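Local coordinates for anopheles gambiae adenosine kinase (Anopheles gambiae, PDB 3LOO), which catalyses the ATP-dependent phosphorylation of adenosine to AMP, as an adenosine kinase of the pfkB carbohydrate kinase family, at residues Val27-Pro32 against Ile101-Val106; Ser82-Leu87 against Tyr181-Phe185; Gln129-Pro135 against Ala155-Thr161; Leu174-Phe180 against Thr204-Phe208. All blocks are in the same frame, centred on the assembly; numbering follows the deposited sequence.

Contact 1: residues Val27-Pro32 against Ile101-Val106; sequences VGLGNP and IFFGCV. With B4P (bis(adenosine)-5'-tetraphosphate), chain D.
The ring of Phe-102 meets Pro-32 at its edge: CG of Pro-32 lies in the ring plane, and CB of Pro-32 is 3.6 Å from CE2 of Phe-102. Asn-31 N also stands near the plane, at the edge. CG of Phe-102 is anti to its backbone N (chi1 179°), and this brings the ring back toward the loop after strand 26-29. The Phe-103 ring is on the other side of the sheet. One face carries CG2 of Ile-101, two residues earlier on the same strand, offset toward the rim, and CD1 of Leu-29 comes to an edge. CG2 of Val-27 touches CD2 of Phe-103 at 3.9 Å. Between the two ring layers the strands pair in parallel. Gly-28 gives its N to Ile-101 O (2.9 Å) and takes Phe-103 N on its O (2.9 Å). Gly-30 N then reaches Phe-103 O. Past this point water takes over: one molecule links Gly-30 O to Cys-105 N, and a second links Pro-32 O to Cys-105 O. Pro-32 and Val-106 pack tightly, with CG of the proline 3.5 Å from CG1 of the valine. Leu-87 of helix 82-94 also touches Phe-102. The side chain of Asn-31 leaves the backbone away from strand 100-107, and its ND2 donates to N1A of the bound dinucleotide (3.0 Å, 164°). This would suit an N1A that carries no proton, and the loop after strand 26-29 contributes to base recognition.

Contact 2: residues Ser82-Leu87 against Tyr181-Phe185; sequences SVQNSL and YVSGF. With B4P (bis(adenosine)-5'-tetraphosphate), chain D.
Val-83 forms the tight part of this contact. Its CG2 lies 3.5 Å from both the N and the CB of Ser-183. Its CG1, anti to the backbone N (chi1 173°), reaches CD2 of Tyr-181 at 4.0 Å. The valine and tyrosine side chains run past each other in opposite directions. Farther along helix 82-94 the packing is looser: CD1 of Leu-87 is at the edge of the Tyr-181 ring, 4.3 Å from CD2, and CB of Ser-86 is at a similar range. The polar side holds a water among buried side chains, in the plane of that ring. It donates to Ser-82 OG (2.9 Å) and Ser-86 OG and is 2.5 Å from Tyr-181 OH. Ser-82 OG also bonds the carboxylate of Asp-317 and Ser-86 OG its backbone O, and Asn-211 bonds the tyrosine OH. Toward the ligand, CB of Ser-82 meets the edge of the Phe-185 ring. The adenine lies over one face of that ring, with C5A 3.4 Å above its centre. Ser-82 N, in the first turn of the helix, donates to N3A (3.2 Å), and Asn-85 ND2 donates to the ribose O3E. The adenosine is thus read by one ring face, a backbone N-H and a side-chain amide, consistent with the nucleoside site of an adenosine kinase.

Contact 3: residues Gln129-Pro135 against Ala155-Thr161; sequences QRSATSP and AAANDFT
Strand 125-131, an outermost strand of the large sheet, runs into a turn here, and the loop between strand 147-153 and helix 168-176 packs against it. Ser-131 starts an ST motif: its OG accepts from Ser-134 N, three residues on. The same OG donates to Asp-159 OD2, at a very short 2.5 Å. Ser-134 OG donates to that oxygen as well (2.8 Å), from the syn side and 18° out of the carboxylate plane. Two hydroxyls thus grip one carboxylate oxygen, which would favour a charged aspartate. At the other end Gln-129 lies extended, its CG anti to the backbone N (chi1 -175°), and its side chain crosses that of Thr-161 at about a right angle. OE1 of Gln-129 takes Thr-161 N on a lone pair, in the carbonyl plane (2.9 Å). NE2 of Gln-129 gives to Thr-161 OG1 at 2.8 Å, close to its own amide plane. Both polar ends of the amide are therefore used by one threonine, which fixes the rotation of the amide. OE1 also sits 3.2 Å from CA of Phe-160. Pro-135 O accepts from Ala-156 N (3.0 Å), in the 3-10 segment 156-158. Strand 100-107 lies alongside, with Cys-105 touching Gln-129, Ser-131 and Asp-159. Phe-160 touches Val-189, Ser-190 and Ser-193 of helix 187-203, and it meets the Phe-186 ring edge-to-face.

Contact 4: residues Leu174-Phe180 against Thr204-Phe208; sequences LQGAQFF and TGRMF
NH1 of Arg-206 donates to two backbone carbonyls, Leu-174 O and Ala-177 O, each at 2.8 Å. Both oxygens lie near the guanidinium plane, and the bond to Ala-177 is the straighter one (165° against 147°). Within its own segment NE gives to Thr-204 OG1 at 2.8 Å, and NH2 adds a weak bond to the same oxygen. A bend at chi3 (-71°) brings the guanidinium to the C-terminal end of helix 168-176, where its charge would probably suit the carbonyls of Leu-174 and, just past the helix, Ala-177. The Phe-180 ring stands nearly at right angles to this group. Its CE2 lies over one guanidinium face, so the ring presents its edge and the contact is not a cation-pi stack. The strands of this contact belong to a beta-alpha-beta unit, strand 179-183, helix 187-203 and strand 207-211; Leu-174 comes from the helix before it. Helix 187-203 ends in a Schellman motif with Gly-205 as its C-prime residue. The two strands pair in parallel, with Phe-180 N bonded to Met-207 O (2.9 Å). A water bridges Gln-178 O and Met-207 N where the strands begin. On one side of the sheet SD of Met-207 lies in the plane of the Phe-179 ring, at its edge, 3.8 Å from CE1: a Met-aromatic contact. On the other, CB of Phe-180 rests 3.8 Å from CD1 of Phe-208, and Ala-201 touches both phenylalanines.

In the fold
All four contacts reach the nine-stranded sheet. Strands 125-131, 100-107, 26-29, 179-183 and 207-211 are consecutive in it and mutually parallel. Contact 1 joins the second and third, and contact 4 the fourth and fifth. Contact 2 sets helix 82-94 against strand 179-183, and contact 3 lies at the outer strand 125-131. The centres of contacts 1 and 2 are about 8 Å apart, those of contacts 3 and 4 about 26 Å. Along the chain contact 3 is nested inside the loop closed by contact 2, while contacts 1 and 2 alternate. Contacts 1 and 2 both touch the dinucleotide, so the loops after two neighbouring strands and a helix start contribute to one pocket, probably the adenosine site.

Contact 1: residues Val27-Pro32 against Ile101-Val106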
# COMPACT_ATOMS: atom_id res chain seq x y z
N VAL A 27 -12.28 -2.32 -4.08
CA VAL A 27 -12.13 -2.50 -2.64
C VAL A 27 -10.67 -2.74 -2.27
O VAL A 27 -9.96 -3.47 -2.95
CB VAL A 27 -13.12 -3.48 -1.92
CG1 VAL A 27 -14.26 -3.94 -2.76
CG2 VAL A 27 -12.41 -4.60 -1.10
N GLY A 28 -10.25 -2.04 -1.21
CA GLY A 28 -8.92 -2.14 -0.65
C GLY A 28 -9.00 -2.67 0.76
O GLY A 28 -9.87 -2.29 1.52
N LEU A 29 -8.09 -3.57 1.13
CA LEU A 29 -8.00 -4.08 2.49
C LEU A 29 -6.60 -3.73 2.99
O LEU A 29 -5.64 -3.99 2.30
CB LEU A 29 -8.13 -5.60 2.51
CG LEU A 29 -9.47 -6.31 2.28
CD1 LEU A 29 -9.96 -6.05 0.91
CD2 LEU A 29 -9.18 -7.84 2.41
N GLY A 30 -6.51 -3.13 4.17
CA GLY A 30 -5.21 -2.78 4.71
C GLY A 30 -5.27 -2.36 6.17
O GLY A 30 -6.28 -2.60 6.87
N ASN A 31 -4.22 -1.67 6.60
CA ASN A 31 -4.07 -1.25 7.96
C ASN A 31 -4.18 0.25 8.02
O ASN A 31 -3.29 0.94 7.53
CB ASN A 31 -2.67 -1.62 8.52
CG ASN A 31 -2.30 -3.07 8.31
OD1 ASN A 31 -3.18 -3.96 8.36
ND2 ASN A 31 -0.98 -3.34 8.12
N PRO A 32 -5.27 0.76 8.62
CA PRO A 32 -5.34 2.22 8.69
C PRO A 32 -4.55 2.70 9.89
O PRO A 32 -4.84 2.32 11.02
CB PRO A 32 -6.85 2.50 8.86
CG PRO A 32 -7.42 1.23 9.43
CD PRO A 32 -6.42 0.09 9.25
N ILE A 101 -13.82 1.66 -1.83
CA ILE A 101 -14.19 1.26 -0.49
C ILE A 101 -12.93 0.75 0.27
O ILE A 101 -12.16 -0.03 -0.29
CB ILE A 101 -15.21 0.11 -0.53
CG1 ILE A 101 -16.54 0.59 -1.19
CG2 ILE A 101 -15.50 -0.40 0.88
CD1 ILE A 101 -17.40 -0.58 -1.59
N PHE A 102 -12.72 1.22 1.51
CA PHE A 102 -11.60 0.76 2.33
C PHE A 102 -12.07 -0.11 3.51
O PHE A 102 -12.94 0.31 4.28
CB PHE A 102 -10.72 1.95 2.82
CG PHE A 102 -9.54 1.50 3.72
CD1 PHE A 102 -8.41 0.94 3.17
CD2 PHE A 102 -9.61 1.62 5.08
CE1 PHE A 102 -7.34 0.49 3.96
CE2 PHE A 102 -8.53 1.16 5.91
CZ PHE A 102 -7.39 0.60 5.33
N PHE A 103 -11.47 -1.30 3.67
CA PHE A 103 -11.69 -2.13 4.85
C PHE A 103 -10.40 -2.24 5.67
O PHE A 103 -9.33 -2.56 5.12
CB PHE A 103 -12.11 -3.57 4.51
CG PHE A 103 -13.46 -3.70 3.85
CD1 PHE A 103 -14.63 -3.32 4.52
CD2 PHE A 103 -13.56 -4.31 2.60
CE1 PHE A 103 -15.88 -3.48 3.93
CE2 PHE A 103 -14.82 -4.49 1.99
CZ PHE A 103 -15.98 -4.07 2.68
N GLY A 104 -10.51 -1.99 6.97
CA GLY A 104 -9.43 -2.23 7.93
C GLY A 104 -9.99 -1.91 9.30
O GLY A 104 -11.15 -1.47 9.41
N CYS A 105 -9.18 -2.13 10.34
CA CYS A 105 -9.63 -1.96 11.73
C CYS A 105 -8.94 -0.82 12.49
O CYS A 105 -7.69 -0.70 12.47
CB CYS A 105 -9.50 -3.28 12.51
SG CYS A 105 -10.35 -3.29 14.15
N VAL A 106 -9.76 -0.01 13.16
CA VAL A 106 -9.29 1.16 13.90
C VAL A 106 -9.79 1.01 15.34
O VAL A 106 -10.60 0.11 15.63
CB VAL A 106 -9.79 2.52 13.33
CG1 VAL A 106 -9.20 2.84 11.93
CG2 VAL A 106 -11.33 2.61 13.34
PA B4P D . 7.08 5.33 2.34
O1A B4P D . 7.11 6.85 2.46
O2A B4P D . 8.16 4.55 3.09
O3A B4P D . 7.37 5.02 0.79
PB B4P D . 6.34 4.18 -0.10
O1B B4P D . 5.06 4.97 -0.35
O2B B4P D . 6.26 2.72 0.32
O3B B4P D . 7.41 4.47 -1.34
PG B4P D . 8.22 3.39 -2.22
O1G B4P D . 9.58 3.13 -1.69
O2G B4P D . 7.32 2.17 -2.33
O3G B4P D . 8.32 4.07 -3.67
PD B4P D . 9.58 4.67 -4.47
O1D B4P D . 10.45 5.37 -3.49
O2D B4P D . 10.17 3.68 -5.43
O5E B4P D . 5.60 4.76 2.68
C5E B4P D . 5.04 5.41 3.81
C4E B4P D . 3.76 4.81 4.30
O4E B4P D . 3.89 3.43 4.66
C3E B4P D . 3.39 5.50 5.58
O3E B4P D . 2.31 6.39 5.23
C2E B4P D . 2.89 4.39 6.50
O2E B4P D . 1.61 4.63 7.10
C1E B4P D . 2.88 3.14 5.61
N9A B4P D . 3.25 1.96 6.40
C8A B4P D . 4.45 1.68 7.00
N7A B4P D . 4.33 0.47 7.63
C5A B4P D . 3.06 0.01 7.47
C6A B4P D . 2.36 -1.14 7.87
N6A B4P D . 2.91 -2.12 8.65
N1A B4P D . 1.05 -1.28 7.51
C2A B4P D . 0.44 -0.35 6.73
N3A B4P D . 1.09 0.76 6.33
C4A B4P D . 2.39 0.95 6.67
O5F B4P D . 8.81 5.81 -5.28
C5F B4P D . 7.58 5.55 -5.97
C4F B4P D . 7.42 6.67 -6.99
O4F B4P D . 7.62 7.97 -6.41
C3F B4P D . 8.50 6.60 -8.06
O3F B4P D . 8.16 5.62 -9.02
C2F B4P D . 8.50 8.02 -8.60
O2F B4P D . 7.45 8.19 -9.58
C1F B4P D . 8.24 8.87 -7.34
N9B B4P D . 9.58 9.27 -6.80
C8B B4P D . 10.21 8.71 -5.75
N7B B4P D . 11.40 9.30 -5.52
C5B B4P D . 11.57 10.28 -6.44
C6B B4P D . 12.57 11.20 -6.73
N6B B4P D . 13.69 11.23 -5.96
N1B B4P D . 12.40 12.08 -7.77
C2B B4P D . 11.28 12.06 -8.53
N3B B4P D . 10.27 11.16 -8.30
C4B B4P D . 10.37 10.25 -7.28
O HOH W 1 -6.68 -3.49 9.68
O HOH W 2 -5.71 1.11 13.31

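Contact 2: residues Ser82-Leu87 against Tyr181-Phe185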
# COMPACT_ATOMS: atom_id res chain seq x y z
N SER A 82 -0.63 2.25 4.05
CA SER A 82 -0.32 2.13 2.62
C SER A 82 -1.58 2.12 1.71
O SER A 82 -1.71 2.96 0.84
CB SER A 82 0.49 0.85 2.39
OG SER A 82 0.85 0.75 1.03
N VAL A 83 -2.47 1.16 1.90
CA VAL A 83 -3.63 0.99 1.04
C VAL A 83 -4.58 2.18 1.21
O VAL A 83 -5.12 2.69 0.24
CB VAL A 83 -4.42 -0.35 1.37
CG1 VAL A 83 -5.75 -0.42 0.55
CG2 VAL A 83 -3.54 -1.55 1.09
N GLN A 84 -4.77 2.64 2.46
CA GLN A 84 -5.53 3.86 2.70
C GLN A 84 -5.02 5.06 1.90
O GLN A 84 -5.83 5.76 1.26
CB GLN A 84 -5.64 4.18 4.19
CG GLN A 84 -6.76 5.19 4.45
CD GLN A 84 -7.18 5.27 5.92
OE1 GLN A 84 -8.37 5.30 6.20
NE2 GLN A 84 -6.21 5.36 6.85
N ASN A 85 -3.71 5.30 1.95
CA ASN A 85 -3.07 6.37 1.19
C ASN A 85 -3.38 6.24 -0.32
O ASN A 85 -3.70 7.22 -0.97
CB ASN A 85 -1.53 6.29 1.27
CG ASN A 85 -0.95 6.79 2.59
OD1 ASN A 85 -1.58 7.52 3.36
ND2 ASN A 85 0.29 6.35 2.87
N SER A 86 -3.21 5.02 -0.85
CA SER A 86 -3.42 4.78 -2.27
C SER A 86 -4.88 5.07 -2.68
O SER A 86 -5.14 5.70 -3.71
CB SER A 86 -3.00 3.34 -2.62
OG SER A 86 -1.58 3.20 -2.63
N LEU A 87 -5.83 4.59 -1.89
CA LEU A 87 -7.25 4.85 -2.17
C LEU A 87 -7.61 6.36 -2.06
O LEU A 87 -8.43 6.86 -2.85
CB LEU A 87 -8.14 3.96 -1.30
CG LEU A 87 -8.49 2.63 -1.95
CD1 LEU A 87 -7.30 1.77 -2.36
CD2 LEU A 87 -9.45 1.82 -1.01
N TYR A 181 -7.49 -4.57 -4.09
CA TYR A 181 -6.12 -4.18 -3.82
C TYR A 181 -5.81 -4.45 -2.35
O TYR A 181 -6.55 -4.00 -1.46
CB TYR A 181 -5.86 -2.71 -4.17
CG TYR A 181 -4.45 -2.26 -3.90
CD1 TYR A 181 -3.35 -2.96 -4.44
CD2 TYR A 181 -4.19 -1.15 -3.08
CE1 TYR A 181 -2.01 -2.55 -4.16
CE2 TYR A 181 -2.90 -0.74 -2.79
CZ TYR A 181 -1.80 -1.44 -3.34
OH TYR A 181 -0.52 -1.02 -3.08
N VAL A 182 -4.70 -5.15 -2.10
CA VAL A 182 -4.29 -5.49 -0.74
C VAL A 182 -2.80 -5.24 -0.60
O VAL A 182 -2.06 -5.44 -1.55
CB VAL A 182 -4.61 -6.96 -0.40
CG1 VAL A 182 -4.22 -7.27 1.04
CG2 VAL A 182 -6.13 -7.25 -0.55
N SER A 183 -2.34 -4.76 0.55
CA SER A 183 -0.88 -4.56 0.74
C SER A 183 -0.29 -5.84 1.33
O SER A 183 -0.99 -6.59 2.01
CB SER A 183 -0.60 -3.41 1.69
OG SER A 183 -1.25 -3.67 2.93
N GLY A 184 1.00 -6.08 1.10
CA GLY A 184 1.69 -7.13 1.88
C GLY A 184 1.65 -6.86 3.39
O GLY A 184 1.60 -7.80 4.19
N PHE A 185 1.66 -5.58 3.78
CA PHE A 185 1.44 -5.17 5.18
C PHE A 185 0.22 -5.86 5.86
O PHE A 185 0.27 -6.20 7.06
CB PHE A 185 1.23 -3.65 5.23
CG PHE A 185 2.48 -2.84 4.98
CD1 PHE A 185 3.72 -3.19 5.56
CD2 PHE A 185 2.41 -1.68 4.20
CE1 PHE A 185 4.85 -2.41 5.39
CE2 PHE A 185 3.55 -0.87 3.98
CZ PHE A 185 4.79 -1.25 4.59
PA B4P D . 7.08 5.33 2.34
O1A B4P D . 7.11 6.85 2.46
O2A B4P D . 8.16 4.55 3.09
O3A B4P D . 7.37 5.02 0.79
PB B4P D . 6.34 4.18 -0.10
O1B B4P D . 5.06 4.97 -0.35
O2B B4P D . 6.26 2.72 0.32
O3B B4P D . 7.41 4.47 -1.34
PG B4P D . 8.22 3.39 -2.22
O1G B4P D . 9.58 3.13 -1.69
O2G B4P D . 7.32 2.17 -2.33
O3G B4P D . 8.32 4.07 -3.67
PD B4P D . 9.58 4.67 -4.47
O1D B4P D . 10.45 5.37 -3.49
O2D B4P D . 10.17 3.68 -5.43
O5E B4P D . 5.60 4.76 2.68
C5E B4P D . 5.04 5.41 3.81
C4E B4P D . 3.76 4.81 4.30
O4E B4P D . 3.89 3.43 4.66
C3E B4P D . 3.39 5.50 5.58
O3E B4P D . 2.31 6.39 5.23
C2E B4P D . 2.89 4.39 6.50
O2E B4P D . 1.61 4.63 7.10
C1E B4P D . 2.88 3.14 5.61
N9A B4P D . 3.25 1.96 6.40
C8A B4P D . 4.45 1.68 7.00
N7A B4P D . 4.33 0.47 7.63
C5A B4P D . 3.06 0.01 7.47
C6A B4P D . 2.36 -1.14 7.87
N6A B4P D . 2.91 -2.12 8.65
N1A B4P D . 1.05 -1.28 7.51
C2A B4P D . 0.44 -0.35 6.73
N3A B4P D . 1.09 0.76 6.33
C4A B4P D . 2.39 0.95 6.67
O5F B4P D . 8.81 5.81 -5.28
C5F B4P D . 7.58 5.55 -5.97
C4F B4P D . 7.42 6.67 -6.99
O4F B4P D . 7.62 7.97 -6.41
C3F B4P D . 8.50 6.60 -8.06
O3F B4P D . 8.16 5.62 -9.02
C2F B4P D . 8.50 8.02 -8.60
O2F B4P D . 7.45 8.19 -9.58
C1F B4P D . 8.24 8.87 -7.34
N9B B4P D . 9.58 9.27 -6.80
C8B B4P D . 10.21 8.71 -5.75
N7B B4P D . 11.40 9.30 -5.52
C5B B4P D . 11.57 10.28 -6.44
C6B B4P D . 12.57 11.20 -6.73
N6B B4P D . 13.69 11.23 -5.96
N1B B4P D . 12.40 12.08 -7.77
C2B B4P D . 11.28 12.06 -8.53
N3B B4P D . 10.27 11.16 -8.30
C4B B4P D . 10.37 10.25 -7.28
O HOH W 3 -0.57 0.92 -1.44

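Contact 3: residues Gln129-Pro135 against Ala155-Thr161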
# COMPACT_ATOMS: atom_id res chain seq x y z
N GLN A 129 -13.81 -1.65 10.61
CA GLN A 129 -14.13 -2.42 11.80
C GLN A 129 -13.61 -1.62 13.02
O GLN A 129 -12.67 -0.83 12.91
CB GLN A 129 -13.46 -3.81 11.72
CG GLN A 129 -13.79 -4.79 12.85
CD GLN A 129 -13.24 -6.18 12.58
OE1 GLN A 129 -12.41 -6.38 11.71
NE2 GLN A 129 -13.70 -7.15 13.35
N ARG A 130 -14.26 -1.79 14.17
CA ARG A 130 -13.94 -1.01 15.37
C ARG A 130 -13.48 -1.96 16.44
O ARG A 130 -14.15 -2.94 16.73
CB ARG A 130 -15.17 -0.25 15.90
CG ARG A 130 -15.66 0.84 15.01
CD ARG A 130 -14.63 1.87 15.00
NE ARG A 130 -14.95 2.93 14.08
CZ ARG A 130 -14.52 4.18 14.22
NH1 ARG A 130 -13.76 4.54 15.29
NH2 ARG A 130 -14.87 5.07 13.30
N SER A 131 -12.33 -1.67 17.02
CA SER A 131 -11.86 -2.38 18.20
C SER A 131 -12.14 -1.53 19.45
O SER A 131 -11.71 -0.36 19.54
CB SER A 131 -10.37 -2.65 18.09
OG SER A 131 -9.92 -3.43 19.19
N ALA A 132 -12.84 -2.08 20.43
CA ALA A 132 -12.98 -1.32 21.69
C ALA A 132 -11.79 -1.56 22.65
O ALA A 132 -11.59 -0.78 23.62
CB ALA A 132 -14.32 -1.59 22.37
N THR A 133 -11.00 -2.60 22.35
CA THR A 133 -9.85 -2.97 23.20
C THR A 133 -8.52 -2.36 22.81
O THR A 133 -7.67 -2.18 23.69
CB THR A 133 -9.65 -4.50 23.35
OG1 THR A 133 -9.23 -5.06 22.10
CG2 THR A 133 -10.93 -5.18 23.86
N SER A 134 -8.29 -2.07 21.53
CA SER A 134 -7.02 -1.45 21.15
C SER A 134 -7.20 -0.03 20.61
O SER A 134 -8.24 0.30 20.00
CB SER A 134 -6.23 -2.29 20.13
OG SER A 134 -6.17 -3.65 20.52
N PRO A 135 -6.18 0.82 20.82
CA PRO A 135 -6.21 2.12 20.18
C PRO A 135 -5.87 2.00 18.68
O PRO A 135 -5.25 1.03 18.28
CB PRO A 135 -5.09 2.89 20.89
CG PRO A 135 -4.10 1.82 21.33
CD PRO A 135 -4.89 0.55 21.52
N ALA A 155 -1.46 -2.25 16.40
CA ALA A 155 -2.46 -2.09 17.47
C ALA A 155 -3.87 -2.48 16.95
O ALA A 155 -4.05 -3.64 16.60
CB ALA A 155 -2.39 -0.67 18.07
N ALA A 156 -4.84 -1.55 16.86
CA ALA A 156 -6.21 -1.93 16.43
C ALA A 156 -6.28 -2.50 15.01
O ALA A 156 -7.15 -3.33 14.70
CB ALA A 156 -7.21 -0.76 16.58
N ALA A 157 -5.35 -2.08 14.16
CA ALA A 157 -5.32 -2.66 12.79
C ALA A 157 -5.14 -4.17 12.83
O ALA A 157 -5.56 -4.86 11.91
CB ALA A 157 -4.26 -2.01 11.92
N ASN A 158 -4.48 -4.67 13.89
CA ASN A 158 -4.33 -6.11 14.11
C ASN A 158 -5.60 -6.79 14.62
O ASN A 158 -5.67 -8.02 14.61
CB ASN A 158 -3.15 -6.44 15.05
CG ASN A 158 -2.33 -7.60 14.55
OD1 ASN A 158 -2.86 -8.67 14.16
ND2 ASN A 158 -1.04 -7.42 14.51
N ASP A 159 -6.61 -6.04 15.03
CA ASP A 159 -7.86 -6.65 15.45
C ASP A 159 -8.84 -6.93 14.32
O ASP A 159 -9.97 -7.23 14.58
CB ASP A 159 -8.54 -5.79 16.53
CG ASP A 159 -7.70 -5.68 17.82
OD1 ASP A 159 -6.76 -6.47 17.97
OD2 ASP A 159 -7.95 -4.79 18.65
N PHE A 160 -8.40 -6.83 13.06
CA PHE A 160 -9.28 -7.09 11.94
C PHE A 160 -9.65 -8.57 11.92
O PHE A 160 -8.79 -9.42 12.11
CB PHE A 160 -8.58 -6.74 10.62
CG PHE A 160 -9.46 -6.91 9.41
CD1 PHE A 160 -10.20 -5.85 8.92
CD2 PHE A 160 -9.53 -8.14 8.75
CE1 PHE A 160 -11.04 -6.00 7.81
CE2 PHE A 160 -10.35 -8.30 7.63
CZ PHE A 160 -11.10 -7.22 7.16
N THR A 161 -10.92 -8.87 11.65
CA THR A 161 -11.36 -10.27 11.55
C THR A 161 -12.12 -10.53 10.27
O THR A 161 -12.88 -9.67 9.80
CB THR A 161 -12.24 -10.71 12.74
OG1 THR A 161 -13.37 -9.85 12.84
CG2 THR A 161 -11.48 -10.69 14.01

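Contact 4: residues Leu174-Phe180 against Thr204-Phe208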
# COMPACT_ATOMS: atom_id res chain seq x y z
N LEU A 174 -18.25 -6.58 -1.44
CA LEU A 174 -17.31 -7.52 -2.09
C LEU A 174 -17.90 -8.01 -3.43
O LEU A 174 -17.22 -8.04 -4.46
CB LEU A 174 -16.99 -8.71 -1.18
CG LEU A 174 -16.12 -8.37 0.05
CD1 LEU A 174 -15.90 -9.66 0.84
CD2 LEU A 174 -14.77 -7.73 -0.34
N GLN A 175 -19.19 -8.35 -3.40
CA GLN A 175 -19.87 -8.87 -4.61
C GLN A 175 -19.90 -7.85 -5.72
O GLN A 175 -19.76 -8.22 -6.87
CB GLN A 175 -21.29 -9.33 -4.29
CG GLN A 175 -21.31 -10.65 -3.53
CD GLN A 175 -22.72 -11.19 -3.26
OE1 GLN A 175 -22.93 -11.99 -2.33
NE2 GLN A 175 -23.69 -10.79 -4.08
N GLY A 176 -20.05 -6.57 -5.37
CA GLY A 176 -20.15 -5.50 -6.37
C GLY A 176 -18.84 -4.92 -6.87
O GLY A 176 -18.81 -4.13 -7.82
N ALA A 177 -17.72 -5.29 -6.23
CA ALA A 177 -16.47 -4.65 -6.63
C ALA A 177 -16.01 -5.27 -7.91
O ALA A 177 -16.32 -6.44 -8.18
CB ALA A 177 -15.40 -4.82 -5.55
N GLN A 178 -15.26 -4.51 -8.70
CA GLN A 178 -14.66 -5.06 -9.93
C GLN A 178 -13.15 -5.24 -9.80
O GLN A 178 -12.54 -5.92 -10.63
CB GLN A 178 -15.01 -4.17 -11.14
CG GLN A 178 -16.54 -3.99 -11.31
CD GLN A 178 -16.97 -3.10 -12.48
OE1 GLN A 178 -16.51 -1.95 -12.61
NE2 GLN A 178 -17.88 -3.61 -13.31
N PHE A 179 -12.56 -4.64 -8.76
CA PHE A 179 -11.09 -4.55 -8.57
C PHE A 179 -10.79 -4.66 -7.07
O PHE A 179 -11.52 -4.10 -6.23
CB PHE A 179 -10.53 -3.19 -9.03
CG PHE A 179 -10.82 -2.87 -10.48
CD1 PHE A 179 -9.95 -3.30 -11.49
CD2 PHE A 179 -11.95 -2.11 -10.82
CE1 PHE A 179 -10.23 -3.01 -12.83
CE2 PHE A 179 -12.23 -1.80 -12.15
CZ PHE A 179 -11.37 -2.26 -13.16
N PHE A 180 -9.68 -5.35 -6.74
CA PHE A 180 -9.30 -5.57 -5.34
C PHE A 180 -7.83 -5.25 -5.19
O PHE A 180 -7.01 -5.59 -6.07
CB PHE A 180 -9.56 -7.03 -4.90
CG PHE A 180 -11.01 -7.42 -4.95
CD1 PHE A 180 -11.86 -7.15 -3.88
CD2 PHE A 180 -11.54 -8.04 -6.09
CE1 PHE A 180 -13.20 -7.52 -3.91
CE2 PHE A 180 -12.90 -8.41 -6.16
CZ PHE A 180 -13.75 -8.14 -5.06
N THR A 204 -14.00 -15.35 -10.42
CA THR A 204 -15.05 -14.57 -11.06
C THR A 204 -14.43 -13.65 -12.10
O THR A 204 -15.08 -12.71 -12.57
CB THR A 204 -15.85 -13.71 -10.06
OG1 THR A 204 -14.94 -12.89 -9.31
CG2 THR A 204 -16.64 -14.55 -9.10
N GLY A 205 -13.18 -13.93 -12.44
CA GLY A 205 -12.44 -13.14 -13.41
C GLY A 205 -12.15 -11.68 -13.05
O GLY A 205 -11.83 -10.89 -13.93
N ARG A 206 -12.23 -11.29 -11.78
CA ARG A 206 -11.91 -9.90 -11.41
C ARG A 206 -10.42 -9.68 -11.06
O ARG A 206 -9.70 -10.63 -10.75
CB ARG A 206 -12.85 -9.43 -10.30
CG ARG A 206 -14.37 -9.40 -10.75
CD ARG A 206 -15.31 -9.12 -9.61
NE ARG A 206 -15.43 -10.23 -8.69
CZ ARG A 206 -16.01 -10.18 -7.50
NH1 ARG A 206 -16.53 -9.03 -7.02
NH2 ARG A 206 -16.07 -11.29 -6.77
N MET A 207 -9.95 -8.45 -11.14
CA MET A 207 -8.55 -8.16 -10.85
C MET A 207 -8.23 -8.14 -9.35
O MET A 207 -8.94 -7.51 -8.56
CB MET A 207 -8.11 -6.86 -11.51
CG MET A 207 -7.78 -7.03 -13.00
SD MET A 207 -7.37 -5.43 -13.71
CE MET A 207 -5.60 -5.43 -13.41
N PHE A 208 -7.19 -8.87 -8.98
CA PHE A 208 -6.65 -8.85 -7.60
C PHE A 208 -5.20 -8.35 -7.73
O PHE A 208 -4.41 -8.82 -8.57
CB PHE A 208 -6.77 -10.20 -6.88
CG PHE A 208 -6.25 -10.17 -5.46
CD1 PHE A 208 -7.09 -9.83 -4.42
CD2 PHE A 208 -4.88 -10.41 -5.19
CE1 PHE A 208 -6.62 -9.76 -3.12
CE2 PHE A 208 -4.38 -10.31 -3.88
CZ PHE A 208 -5.27 -9.98 -2.85
O HOH W 4 -11.55 -6.60 -13.03